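Local coordinates for protein hydrogenase maturation factor (Thermoanaerobacter tengcongensis, PDB 3VTH) that probably transfers the carbamoyl group of carbamoyl phosphate, with ATP, to the C-terminal cysteine of HypE during [NiFe]-hydrogenase maturation, at residues 598-603 / 671-676; 609-614 / 621-626; 630-635 / 710-715. All blocks are in the same frame, centred on the assembly; numbering follows the deposited sequence. Where two conformers were deposited one is given.

Contact 1: 598-603 / 671-676. With AP2 (phosphomethylphosphonic acid adenosyl ester), chain H.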
loop_
_atom_site.group_PDB
_atom_site.type_symbol
_atom_site.label_atom_id
_atom_site.label_comp_id
_atom_site.label_asym_id
_atom_site.label_seq_id
_atom_site.Cartn_x
_atom_site.Cartn_y
_atom_site.Cartn_z
ATOM N N GLY A 598 -9.604 -11.977 14.392
ATOM C CA GLY A 598 -10.509 -10.824 14.195
ATOM C C GLY A 598 -11.822 -10.941 14.962
ATOM O O GLY A 598 -12.255 -9.986 15.624
ATOM N N ARG A 599 -12.460 -12.108 14.880
ATOM C CA ARG A 599 -13.711 -12.326 15.596
ATOM C C ARG A 599 -13.474 -12.386 17.101
ATOM O O ARG A 599 -14.323 -11.941 17.880
ATOM C CB ARG A 599 -14.444 -13.602 15.117
ATOM C CG ARG A 599 -14.845 -13.637 13.610
ATOM C CD ARG A 599 -15.866 -12.570 13.156
ATOM N NE ARG A 599 -15.281 -11.229 13.170
ATOM C CZ ARG A 599 -14.567 -10.693 12.177
ATOM N NH1 ARG A 599 -14.358 -11.363 11.044
ATOM N NH2 ARG A 599 -14.057 -9.477 12.321
ATOM N N PHE A 600 -12.337 -12.956 17.508
ATOM C CA PHE A 600 -11.948 -12.958 18.935
ATOM C C PHE A 600 -11.912 -11.514 19.457
ATOM O O PHE A 600 -12.543 -11.191 20.488
ATOM C CB PHE A 600 -10.594 -13.675 19.132
ATOM C CG PHE A 600 -10.297 -14.130 20.554
ATOM C CD1 PHE A 600 -11.182 -13.909 21.613
ATOM C CD2 PHE A 600 -9.069 -14.749 20.833
ATOM C CE1 PHE A 600 -10.873 -14.334 22.926
ATOM C CE2 PHE A 600 -8.750 -15.166 22.142
ATOM C CZ PHE A 600 -9.658 -14.953 23.192
ATOM N N PHE A 601 -11.210 -10.638 18.737
ATOM C CA PHE A 601 -11.198 -9.210 19.075
ATOM C C PHE A 601 -12.606 -8.616 19.128
ATOM O O PHE A 601 -12.931 -7.905 20.080
ATOM C CB PHE A 601 -10.323 -8.403 18.099
ATOM C CG PHE A 601 -8.900 -8.244 18.565
ATOM C CD1 PHE A 601 -8.423 -6.992 18.963
ATOM C CD2 PHE A 601 -8.036 -9.343 18.605
ATOM C CE1 PHE A 601 -7.091 -6.835 19.396
ATOM C CE2 PHE A 601 -6.703 -9.196 19.034
ATOM C CZ PHE A 601 -6.237 -7.940 19.441
ATOM N N ASP A 602 -13.444 -8.925 18.132
ATOM C CA ASP A 602 -14.823 -8.387 18.120
ATOM C C ASP A 602 -15.639 -8.874 19.323
ATOM O O ASP A 602 -16.407 -8.106 19.910
ATOM C CB ASP A 602 -15.558 -8.739 16.825
ATOM C CG ASP A 602 -15.063 -7.933 15.623
ATOM O OD1 ASP A 602 -14.303 -6.953 15.809
ATOM O OD2 ASP A 602 -15.431 -8.305 14.488
ATOM N N ALA A 603 -15.468 -10.148 19.683
ATOM C CA ALA A 603 -16.146 -10.716 20.864
ATOM C C ALA A 603 -15.774 -9.972 22.160
ATOM O O ALA A 603 -16.639 -9.653 22.997
ATOM C CB ALA A 603 -15.840 -12.221 20.990
ATOM N N ALA A 671 -5.449 -4.376 27.608
ATOM C CA ALA A 671 -4.028 -4.670 27.741
ATOM C C ALA A 671 -3.815 -6.143 28.125
ATOM O O ALA A 671 -2.992 -6.829 27.527
ATOM C CB ALA A 671 -3.368 -3.724 28.754
ATOM N N LYS A 672 -4.579 -6.615 29.109
ATOM C CA LYS A 672 -4.498 -8.013 29.563
ATOM C C LYS A 672 -4.847 -8.987 28.436
ATOM O O LYS A 672 -4.230 -10.057 28.294
ATOM C CB LYS A 672 -5.442 -8.236 30.748
ATOM C CG LYS A 672 -4.992 -7.608 32.088
ATOM C CD LYS A 672 -5.985 -7.939 33.222
ATOM C CE LYS A 672 -5.817 -9.361 33.751
ATOM N NZ LYS A 672 -6.713 -9.602 34.918
ATOM N N PHE A 673 -5.862 -8.641 27.658
ATOM C CA PHE A 673 -6.239 -9.462 26.509
ATOM C C PHE A 673 -5.133 -9.507 25.442
ATOM O O PHE A 673 -4.800 -10.596 24.952
ATOM C CB PHE A 673 -7.586 -9.005 25.918
ATOM C CG PHE A 673 -7.886 -9.587 24.571
ATOM C CD1 PHE A 673 -8.090 -10.959 24.415
ATOM C CD2 PHE A 673 -7.954 -8.762 23.449
ATOM C CE1 PHE A 673 -8.343 -11.510 23.143
ATOM C CE2 PHE A 673 -8.215 -9.297 22.178
ATOM C CZ PHE A 673 -8.410 -10.671 22.024
ATOM N N HIS A 674 -4.574 -8.345 25.078
ATOM C CA HIS A 674 -3.486 -8.292 24.074
ATOM C C HIS A 674 -2.305 -9.156 24.549
ATOM O O HIS A 674 -1.750 -9.948 23.785
ATOM C CB HIS A 674 -3.012 -6.857 23.833
ATOM C CG HIS A 674 -3.882 -6.058 22.906
ATOM N ND1 HIS A 674 -5.071 -5.486 23.305
ATOM C CD2 HIS A 674 -3.714 -5.710 21.605
ATOM C CE1 HIS A 674 -5.601 -4.824 22.287
ATOM N NE2 HIS A 674 -4.794 -4.939 21.245
ATOM N N ASN A 675 -1.944 -9.011 25.821
ATOM C CA ASN A 675 -0.829 -9.773 26.392
ATOM C C ASN A 675 -1.052 -11.281 26.388
ATOM O O ASN A 675 -0.106 -12.053 26.215
ATOM C CB ASN A 675 -0.525 -9.321 27.821
ATOM C CG ASN A 675 0.065 -7.932 27.891
ATOM O OD1 ASN A 675 0.680 -7.430 26.932
ATOM N ND2 ASN A 675 -0.118 -7.292 29.043
ATOM N N THR A 676 -2.300 -11.688 26.604
ATOM C CA THR A 676 -2.696 -13.087 26.541
ATOM C C THR A 676 -2.432 -13.684 25.134
ATOM O O THR A 676 -1.825 -14.759 24.996
ATOM C CB THR A 676 -4.177 -13.243 26.918
ATOM O OG1 THR A 676 -4.399 -12.646 28.203
ATOM C CG2 THR A 676 -4.578 -14.735 26.973
HETATM P PB AP2 H . -9.516 -11.247 6.008
HETATM O O1B AP2 H . -9.818 -11.211 7.485
HETATM O O2B AP2 H . -8.426 -12.177 5.571
HETATM O O3B AP2 H . -10.774 -11.308 5.178
HETATM C C3A AP2 H . -8.879 -9.578 5.702
HETATM P PA AP2 H . -7.282 -9.205 6.482
HETATM O O1A AP2 H . -6.950 -7.873 5.824
HETATM O O2A AP2 H . -6.260 -10.316 6.471
HETATM O "O5'" AP2 H . -7.637 -8.977 8.045
HETATM C "C5'" AP2 H . -8.389 -7.819 8.387
HETATM C "C4'" AP2 H . -8.877 -8.062 9.797
HETATM O "O4'" AP2 H . -7.789 -7.920 10.711
HETATM C "C3'" AP2 H . -9.903 -7.039 10.243
HETATM O "O3'" AP2 H . -11.196 -7.350 9.713
HETATM C "C2'" AP2 H . -9.797 -7.194 11.747
HETATM O "O2'" AP2 H . -10.597 -8.327 12.104
HETATM C "C1'" AP2 H . -8.305 -7.476 11.973
HETATM N N9 AP2 H . -7.683 -6.201 12.434
HETATM C C8 AP2 H . -7.564 -5.038 11.747
HETATM N N7 AP2 H . -6.989 -4.063 12.502
HETATM C C5 AP2 H . -6.724 -4.601 13.708
HETATM C C6 AP2 H . -6.124 -4.128 14.982
HETATM N N6 AP2 H . -5.670 -2.857 15.118
HETATM N N1 AP2 H . -6.053 -5.019 16.009
HETATM C C2 AP2 H . -6.478 -6.296 15.896
HETATM N N3 AP2 H . -7.044 -6.785 14.771
HETATM C C4 AP2 H . -7.190 -5.999 13.668
#
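Phe673 drives the rim of its ring between Phe600 and Phe601, and both rings of helix 598-603 turn a face to it. The two meetings are edge-to-face stacks. On one side CE1 of Phe673 stands over the centre of the Phe600 ring, 3.7 Å from CZ of Phe600. The planes there are 74° apart. On the other, CE2 of Phe673 sits over the centre of the Phe601 ring, 3.5 Å from CE2 of Phe601, again with the planes steeply inclined. Phe673 reaches across because chi1 (167°) sets its CG opposite the backbone N; the axes of segments 598-603 and 671-676 run nearly antiparallel and approach to 12.0 Å.

Phe601 is busy on three sides. Over its opposite face, toward the rim, lies the C2 edge of the adenine of the bound nucleotide analogue AP2, C2 being 3.6 Å from CE1 of Phe601. Its edge, in turn, points at the face of His674 in a third T-shaped pair with planes at 88°. There CE1 of Phe601 comes 3.5 Å from NE2 of His674. The imidazole is held by Ser670 O at ND1 and by Asn706 at NE2. A leucine in place of Phe601 would probably leave C2 of the adenine without the ring face it lies against, and the rim of Phe673 without a face to meet.

This aromatic cluster joins helix 597-607 to helix 666-692 in the Kae1-like domain and lines part of the AP2 pocket through Phe601. Helix 649-662 covers Phe600 and also touches Phe673, while helix 619-626 packs on Phe601 through Ala621 and Leu624.

Contact 2: 609-614 / 621-626; sequences GVRKEV and AMELES. With AP2 (phosphomethylphosphonic acid adenosyl ester), chain H.
Arg611 meets Glu623 through NE, which donates to OE2 of Glu623 at 2.9 Å, a salt bridge and a rather bent hydrogen bond (N-H...O 130°). The donor comes on the syn side of OE2 but out of the carboxylate plane, and the two flat groups stand 72° apart, so the guanidinium gives one N-H rather than a paired grip. The aliphatic chain of Arg611, extended from CG to NE (chi2 -175°), carries NE out to the carboxylate, and its CD lies 3.4 Å from OE1 of Glu623. CG1 of Val610 rests 3.8 Å from OE1 of Glu623, and CG2 of Val610 reaches CD1 of Leu624 at 4.2 Å.

One shell out, NH1 of Arg611 donates to Glu613 O at 3.0 Å, in the guanidinium plane, which, with the NE bond, restrains the group from turning. Gly609, with positive phi, is the C' residue of the Schellman motif that ends helix 597-607 (Val610 N to Ala605 O) and releases the chain into the loop. Beyond Glu623 on the same helix, OE1 of Glu625 accepts from the adenine N6 of AP2 at 2.8 Å.

Loop 609-614 links helices 597-607 and 619-626 and lies against the latter; Val610 also touches Lys666 of helix 666-692.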
loop_
_atom_site.group_PDB
_atom_site.type_symbol
_atom_site.label_atom_id
_atom_site.label_comp_id
_atom_site.label_asym_id
_atom_site.label_seq_id
_atom_site.Cartn_x
_atom_site.Cartn_y
_atom_site.Cartn_z
ATOM N N GLY A 609 -18.300 -3.836 26.236
ATOM C CA GLY A 609 -19.085 -2.656 25.897
ATOM C C GLY A 609 -18.342 -1.551 25.168
ATOM O O GLY A 609 -18.714 -0.380 25.287
ATOM N N VAL A 610 -17.333 -1.900 24.396
ATOM C CA VAL A 610 -16.664 -0.946 23.539
ATOM C C VAL A 610 -17.601 -0.484 22.444
ATOM O O VAL A 610 -17.747 0.660 22.212
ATOM C CB VAL A 610 -15.387 -1.528 22.953
ATOM C CG1 VAL A 610 -14.797 -0.660 21.881
ATOM C CG2 VAL A 610 -14.399 -1.744 24.005
ATOM N N ARG A 611 -18.229 -1.422 21.788
ATOM C CA ARG A 611 -19.216 -1.228 20.729
ATOM C C ARG A 611 -20.089 -2.480 20.645
ATOM O O ARG A 611 -19.628 -3.564 20.975
ATOM C CB ARG A 611 -18.514 -1.011 19.369
ATOM C CG ARG A 611 -18.282 0.460 19.043
ATOM C CD ARG A 611 -17.699 0.669 17.652
ATOM N NE ARG A 611 -17.718 2.099 17.320
ATOM C CZ ARG A 611 -18.611 2.671 16.518
ATOM N NH1 ARG A 611 -19.563 1.944 15.940
ATOM N NH2 ARG A 611 -18.547 3.973 16.283
ATOM N N LYS A 612 -21.333 -2.341 20.196
ATOM C CA LYS A 612 -22.151 -3.523 19.909
ATOM C C LYS A 612 -22.326 -3.696 18.411
ATOM O O LYS A 612 -22.601 -4.797 17.931
ATOM C CB LYS A 612 -23.518 -3.463 20.598
ATOM C CG LYS A 612 -23.463 -3.347 22.126
ATOM C CD LYS A 612 -24.309 -4.432 22.822
ATOM C CE LYS A 612 -25.806 -4.240 22.608
ATOM N NZ LYS A 612 -26.590 -5.428 23.081
ATOM N N GLU A 613 -22.171 -2.594 17.681
ATOM C CA GLU A 613 -22.281 -2.596 16.229
ATOM C C GLU A 613 -21.173 -1.738 15.630
ATOM O O GLU A 613 -20.779 -0.733 16.214
ATOM C CB GLU A 613 -23.655 -2.081 15.786
ATOM C CG GLU A 613 -24.826 -2.740 16.538
ATOM C CD GLU A 613 -26.188 -2.410 15.951
ATOM O OE1 GLU A 613 -27.121 -2.173 16.741
ATOM O OE2 GLU A 613 -26.321 -2.389 14.706
ATOM N N VAL A 614 -20.676 -2.147 14.471
ATOM C CA VAL A 614 -19.604 -1.426 13.792
ATOM C C VAL A 614 -20.005 -1.002 12.373
ATOM O O VAL A 614 -20.871 -1.623 11.738
ATOM C CB VAL A 614 -18.271 -2.228 13.758
ATOM C CG1 VAL A 614 -17.767 -2.522 15.198
ATOM C CG2 VAL A 614 -18.418 -3.506 12.950
ATOM N N ALA A 621 -11.871 -3.742 16.546
ATOM C CA ALA A 621 -10.508 -4.143 16.936
ATOM C C ALA A 621 -9.555 -2.943 17.058
ATOM O O ALA A 621 -8.714 -2.897 17.957
ATOM C CB ALA A 621 -9.957 -5.218 15.994
ATOM N N MET A 622 -9.721 -1.963 16.177
ATOM C CA MET A 622 -8.958 -0.720 16.226
ATOM C C MET A 622 -9.251 0.080 17.489
ATOM O O MET A 622 -8.344 0.621 18.110
ATOM C CB MET A 622 -9.249 0.130 14.973
ATOM C CG MET A 622 -8.737 -0.538 13.686
ATOM S SD MET A 622 -9.325 0.300 12.186
ATOM C CE MET A 622 -8.343 1.797 12.275
ATOM N N GLU A 623 -10.521 0.147 17.875
ATOM C CA GLU A 623 -10.878 0.909 19.070
ATOM C C GLU A 623 -10.344 0.238 20.335
ATOM O O GLU A 623 -9.849 0.912 21.233
ATOM C CB GLU A 623 -12.385 1.131 19.148
ATOM C CG GLU A 623 -12.910 2.038 18.013
ATOM C CD GLU A 623 -14.386 2.371 18.155
ATOM O OE1 GLU A 623 -14.976 2.079 19.228
ATOM O OE2 GLU A 623 -14.957 2.935 17.200
ATOM N N LEU A 624 -10.418 -1.089 20.369
ATOM C CA LEU A 624 -9.902 -1.877 21.482
ATOM C C LEU A 624 -8.400 -1.653 21.680
ATOM O O LEU A 624 -7.938 -1.442 22.809
ATOM C CB LEU A 624 -10.236 -3.364 21.270
ATOM C CG LEU A 624 -10.045 -4.363 22.410
ATOM C CD1 LEU A 624 -10.849 -3.965 23.656
ATOM C CD2 LEU A 624 -10.416 -5.778 21.937
ATOM N N GLU A 625 -7.650 -1.659 20.577
ATOM C CA GLU A 625 -6.217 -1.363 20.614
ATOM C C GLU A 625 -5.931 0.066 21.079
ATOM O O GLU A 625 -5.033 0.286 21.898
ATOM C CB GLU A 625 -5.557 -1.606 19.235
ATOM C CG GLU A 625 -4.010 -1.423 19.269
ATOM C CD GLU A 625 -3.357 -1.269 17.886
ATOM O OE1 GLU A 625 -4.065 -1.323 16.861
ATOM O OE2 GLU A 625 -2.120 -1.074 17.830
ATOM N N SER A 626 -6.701 1.030 20.573
ATOM C CA SER A 626 -6.483 2.437 20.903
ATOM C C SER A 626 -6.669 2.767 22.381
ATOM O O SER A 626 -6.041 3.690 22.886
ATOM C CB SER A 626 -7.397 3.355 20.089
ATOM O OG SER A 626 -7.031 3.304 18.716
HETATM P PB AP2 H . -9.516 -11.247 6.008
HETATM O O1B AP2 H . -9.818 -11.211 7.485
HETATM O O2B AP2 H . -8.426 -12.177 5.571
HETATM O O3B AP2 H . -10.774 -11.308 5.178
HETATM C C3A AP2 H . -8.879 -9.578 5.702
HETATM P PA AP2 H . -7.282 -9.205 6.482
HETATM O O1A AP2 H . -6.950 -7.873 5.824
HETATM O O2A AP2 H . -6.260 -10.316 6.471
HETATM O "O5'" AP2 H . -7.637 -8.977 8.045
HETATM C "C5'" AP2 H . -8.389 -7.819 8.387
HETATM C "C4'" AP2 H . -8.877 -8.062 9.797
HETATM O "O4'" AP2 H . -7.789 -7.920 10.711
HETATM C "C3'" AP2 H . -9.903 -7.039 10.243
HETATM O "O3'" AP2 H . -11.196 -7.350 9.713
HETATM C "C2'" AP2 H . -9.797 -7.194 11.747
HETATM O "O2'" AP2 H . -10.597 -8.327 12.104
HETATM C "C1'" AP2 H . -8.305 -7.476 11.973
HETATM N N9 AP2 H . -7.683 -6.201 12.434
HETATM C C8 AP2 H . -7.564 -5.038 11.747
HETATM N N7 AP2 H . -6.989 -4.063 12.502
HETATM C C5 AP2 H . -6.724 -4.601 13.708
HETATM C C6 AP2 H . -6.124 -4.128 14.982
HETATM N N6 AP2 H . -5.670 -2.857 15.118
HETATM N N1 AP2 H . -6.053 -5.019 16.009
HETATM C C2 AP2 H . -6.478 -6.296 15.896
HETATM N N3 AP2 H . -7.044 -6.785 14.771
HETATM C C4 AP2 H . -7.190 -5.999 13.668
#

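Contact 3: 630-635 / 710-715. With PO4 (phosphate ion), chain K.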
loop_
_atom_site.group_PDB
_atom_site.type_symbol
_atom_site.label_atom_id
_atom_site.label_comp_id
_atom_site.label_asym_id
_atom_site.label_seq_id
_atom_site.Cartn_x
_atom_site.Cartn_y
_atom_site.Cartn_z
ATOM N N GLU A 630 -1.173 0.502 29.933
ATOM C CA GLU A 630 0.154 -0.058 30.091
ATOM C C GLU A 630 0.084 -1.127 31.162
ATOM O O GLU A 630 -0.127 -0.812 32.336
ATOM C CB GLU A 630 1.120 1.034 30.551
ATOM C CG GLU A 630 2.562 0.734 30.219
ATOM C CD GLU A 630 2.787 0.715 28.743
ATOM O OE1 GLU A 630 3.347 -0.289 28.242
ATOM O OE2 GLU A 630 2.380 1.698 28.076
ATOM N N SER A 631 0.235 -2.391 30.767
ATOM C CA SER A 631 0.273 -3.476 31.741
ATOM C C SER A 631 1.032 -4.679 31.211
ATOM O O SER A 631 1.114 -4.893 29.992
ATOM C CB SER A 631 -1.142 -3.888 32.162
ATOM O OG SER A 631 -1.113 -4.933 33.121
ATOM N N GLU A 632 1.576 -5.456 32.147
ATOM C CA GLU A 632 2.216 -6.736 31.849
ATOM C C GLU A 632 1.307 -7.891 32.251
ATOM O O GLU A 632 1.648 -9.046 32.036
ATOM C CB GLU A 632 3.562 -6.865 32.584
ATOM C CG GLU A 632 4.629 -5.858 32.162
ATOM C CD GLU A 632 5.064 -6.047 30.727
ATOM O OE1 GLU A 632 5.253 -5.036 30.017
ATOM O OE2 GLU A 632 5.208 -7.207 30.296
ATOM N N GLU A 633 0.156 -7.578 32.840
ATOM C CA GLU A 633 -0.765 -8.610 33.303
ATOM C C GLU A 633 -1.478 -9.296 32.134
ATOM O O GLU A 633 -1.571 -8.744 31.035
ATOM C CB GLU A 633 -1.778 -8.054 34.311
ATOM C CG GLU A 633 -1.149 -7.453 35.583
ATOM C CD GLU A 633 -0.196 -8.406 36.295
ATOM O OE1 GLU A 633 0.974 -8.020 36.503
ATOM O OE2 GLU A 633 -0.606 -9.534 36.650
ATOM N N TYR A 634 -1.981 -10.501 32.385
ATOM C CA TYR A 634 -2.606 -11.290 31.323
ATOM C C TYR A 634 -3.540 -12.345 31.895
ATOM O O TYR A 634 -3.614 -12.548 33.112
ATOM C CB TYR A 634 -1.538 -11.927 30.424
ATOM C CG TYR A 634 -0.736 -12.998 31.109
ATOM C CD1 TYR A 634 -1.146 -14.329 31.048
ATOM C CD2 TYR A 634 0.420 -12.695 31.829
ATOM C CE1 TYR A 634 -0.435 -15.336 31.678
ATOM C CE2 TYR A 634 1.146 -13.706 32.470
ATOM C CZ TYR A 634 0.705 -15.023 32.378
ATOM O OH TYR A 634 1.384 -16.053 32.986
ATOM N N TYR A 635 -4.252 -13.013 31.003
ATOM C CA TYR A 635 -5.228 -14.005 31.402
ATOM C C TYR A 635 -4.655 -15.414 31.241
ATOM O O TYR A 635 -3.788 -15.643 30.403
ATOM C CB TYR A 635 -6.498 -13.846 30.551
ATOM C CG TYR A 635 -7.227 -12.550 30.818
ATOM C CD1 TYR A 635 -7.849 -12.328 32.049
ATOM C CD2 TYR A 635 -7.285 -11.538 29.856
ATOM C CE1 TYR A 635 -8.520 -11.162 32.311
ATOM C CE2 TYR A 635 -7.957 -10.346 30.114
ATOM C CZ TYR A 635 -8.573 -10.172 31.350
ATOM O OH TYR A 635 -9.243 -9.011 31.650
ATOM N N LEU A 710 2.085 -6.949 17.092
ATOM C CA LEU A 710 3.262 -7.130 16.245
ATOM C C LEU A 710 4.560 -6.876 17.017
ATOM O O LEU A 710 5.449 -7.728 17.043
ATOM C CB LEU A 710 3.197 -6.227 15.000
ATOM C CG LEU A 710 4.351 -6.501 14.020
ATOM C CD1 LEU A 710 4.225 -7.900 13.410
ATOM C CD2 LEU A 710 4.485 -5.419 12.923
ATOM N N ARG A 711 4.666 -5.718 17.657
ATOM C CA ARG A 711 5.902 -5.341 18.338
ATOM C C ARG A 711 6.215 -6.269 19.519
ATOM O O ARG A 711 7.335 -6.726 19.681
ATOM C CB ARG A 711 5.856 -3.876 18.799
ATOM C CG ARG A 711 7.067 -3.457 19.640
ATOM C CD ARG A 711 6.975 -2.025 20.139
ATOM N NE ARG A 711 5.937 -1.845 21.152
ATOM C CZ ARG A 711 6.080 -2.168 22.433
ATOM N NH1 ARG A 711 7.218 -2.698 22.863
ATOM N NH2 ARG A 711 5.088 -1.960 23.284
ATOM N N ARG A 712 5.215 -6.546 20.342
ATOM C CA ARG A 712 5.416 -7.352 21.530
ATOM C C ARG A 712 5.796 -8.783 21.183
ATOM O O ARG A 712 6.653 -9.370 21.828
ATOM C CB ARG A 712 4.154 -7.311 22.380
ATOM C CG ARG A 712 4.093 -6.098 23.253
ATOM C CD ARG A 712 4.618 -6.556 24.581
ATOM N NE ARG A 712 4.901 -5.495 25.509
ATOM C CZ ARG A 712 4.887 -5.649 26.826
ATOM N NH1 ARG A 712 4.557 -6.821 27.369
ATOM N NH2 ARG A 712 5.176 -4.613 27.591
ATOM N N LEU A 713 5.167 -9.331 20.146
ATOM C CA LEU A 713 5.459 -10.692 19.721
ATOM C C LEU A 713 6.837 -10.769 19.089
ATOM O O LEU A 713 7.597 -11.673 19.402
ATOM C CB LEU A 713 4.370 -11.216 18.774
ATOM C CG LEU A 713 4.142 -12.716 18.605
ATOM C CD1 LEU A 713 4.223 -13.525 19.904
ATOM C CD2 LEU A 713 2.775 -12.908 17.924
ATOM N N ILE A 714 7.176 -9.804 18.236
ATOM C CA ILE A 714 8.518 -9.750 17.664
ATOM C C ILE A 714 9.573 -9.649 18.778
ATOM O O ILE A 714 10.579 -10.353 18.750
ATOM C CB ILE A 714 8.704 -8.579 16.665
ATOM C CG1 ILE A 714 7.940 -8.822 15.361
ATOM C CG2 ILE A 714 10.203 -8.346 16.359
ATOM C CD1 ILE A 714 7.971 -7.613 14.391
ATOM N N GLU A 715 9.341 -8.778 19.756
ATOM C CA GLU A 715 10.292 -8.615 20.859
ATOM C C GLU A 715 10.437 -9.898 21.677
ATOM O O GLU A 715 11.559 -10.376 21.879
ATOM C CB GLU A 715 9.893 -7.454 21.763
ATOM C CG GLU A 715 10.074 -6.059 21.119
ATOM C CD GLU A 715 9.508 -4.934 21.982
ATOM O OE1 GLU A 715 9.033 -5.208 23.103
ATOM O OE2 GLU A 715 9.553 -3.771 21.554
HETATM P P PO4 K . 1.163 -4.103 35.664
HETATM O O1 PO4 K . 1.665 -2.726 35.285
HETATM O O2 PO4 K . 1.627 -4.450 37.064
HETATM O O3 PO4 K . -0.354 -4.118 35.614
HETATM O O4 PO4 K . 1.765 -5.110 34.715
#
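The guanidinium of Arg712 and the carboxylate of Glu632 meet edge to edge, their planes 24° apart. The carboxylate carbon of Glu632 lies in the guanidinium plane, and the two terminal nitrogens each take one oxygen. NH2 of Arg712 donates to OE1 of Glu632 almost straight (172°); at 2.5 Å it is very short, and its exact length is doubtful. NH1 of Arg712 donates to OE2 of Glu632 at 3.0 Å, a little less straight, on the syn side of that oxygen and somewhat out of the carboxylate plane. This is an end-on, bidentate salt bridge. On the helix, in one of two modelled conformers of Arg711, a face of its guanidinium looks onto CG of Arg712, while NH1 at its edge donates to OE2 of Glu715, an ion pair one turn along.

The CA atoms of Glu632 and Arg712 are 10.8 Å apart, and a bend at chi2 in each chain (-65° in Glu632) turns its charged end toward the other. The loop has its own bracing: OG of Ser631 accepts from the backbone N of Glu633 at 2.9 Å, an ST turn. The same OG donates to O3 of a phosphate ion at 2.7 Å, and the backbone N of Glu632 gives its hydrogen to O4 of that phosphate at 2.6 Å. The ion probably came from the crystallisation liquor.

Behind the loop, Asn675 of helix 666-692 holds the carbonyls of Ser631 and Glu633. The contact ties loop 630-635 to helix 707-719 through charge, with no apolar packing between them. Two bonds fix the guanidinium against turning, and the carboxylate probably stays ionised beside it, although at the protein surface solvent is likely to weaken the net pull.

Contact 1 is the buried one, built from aromatic faces and edges; contact 3 lies at the surface and rests on charge; contact 2 falls between, an ion pair beside a small apolar patch. Contacts 1 and 2 share the AP2 pocket: Phe601 packs on Ala621 and Leu624, and both helices also touch AP2 directly, through Phe601 on one and Ala621 and Glu625 on the other. Contact 3 stays clear of the nucleotide and meets contact 1 on helix 666-692, where Thr676 probably hydrogen-bonds Tyr635 N. Contacts 2 and 3 do not touch, though their segments adjoin in sequence. All three lie in the second Kae1-like subdomain.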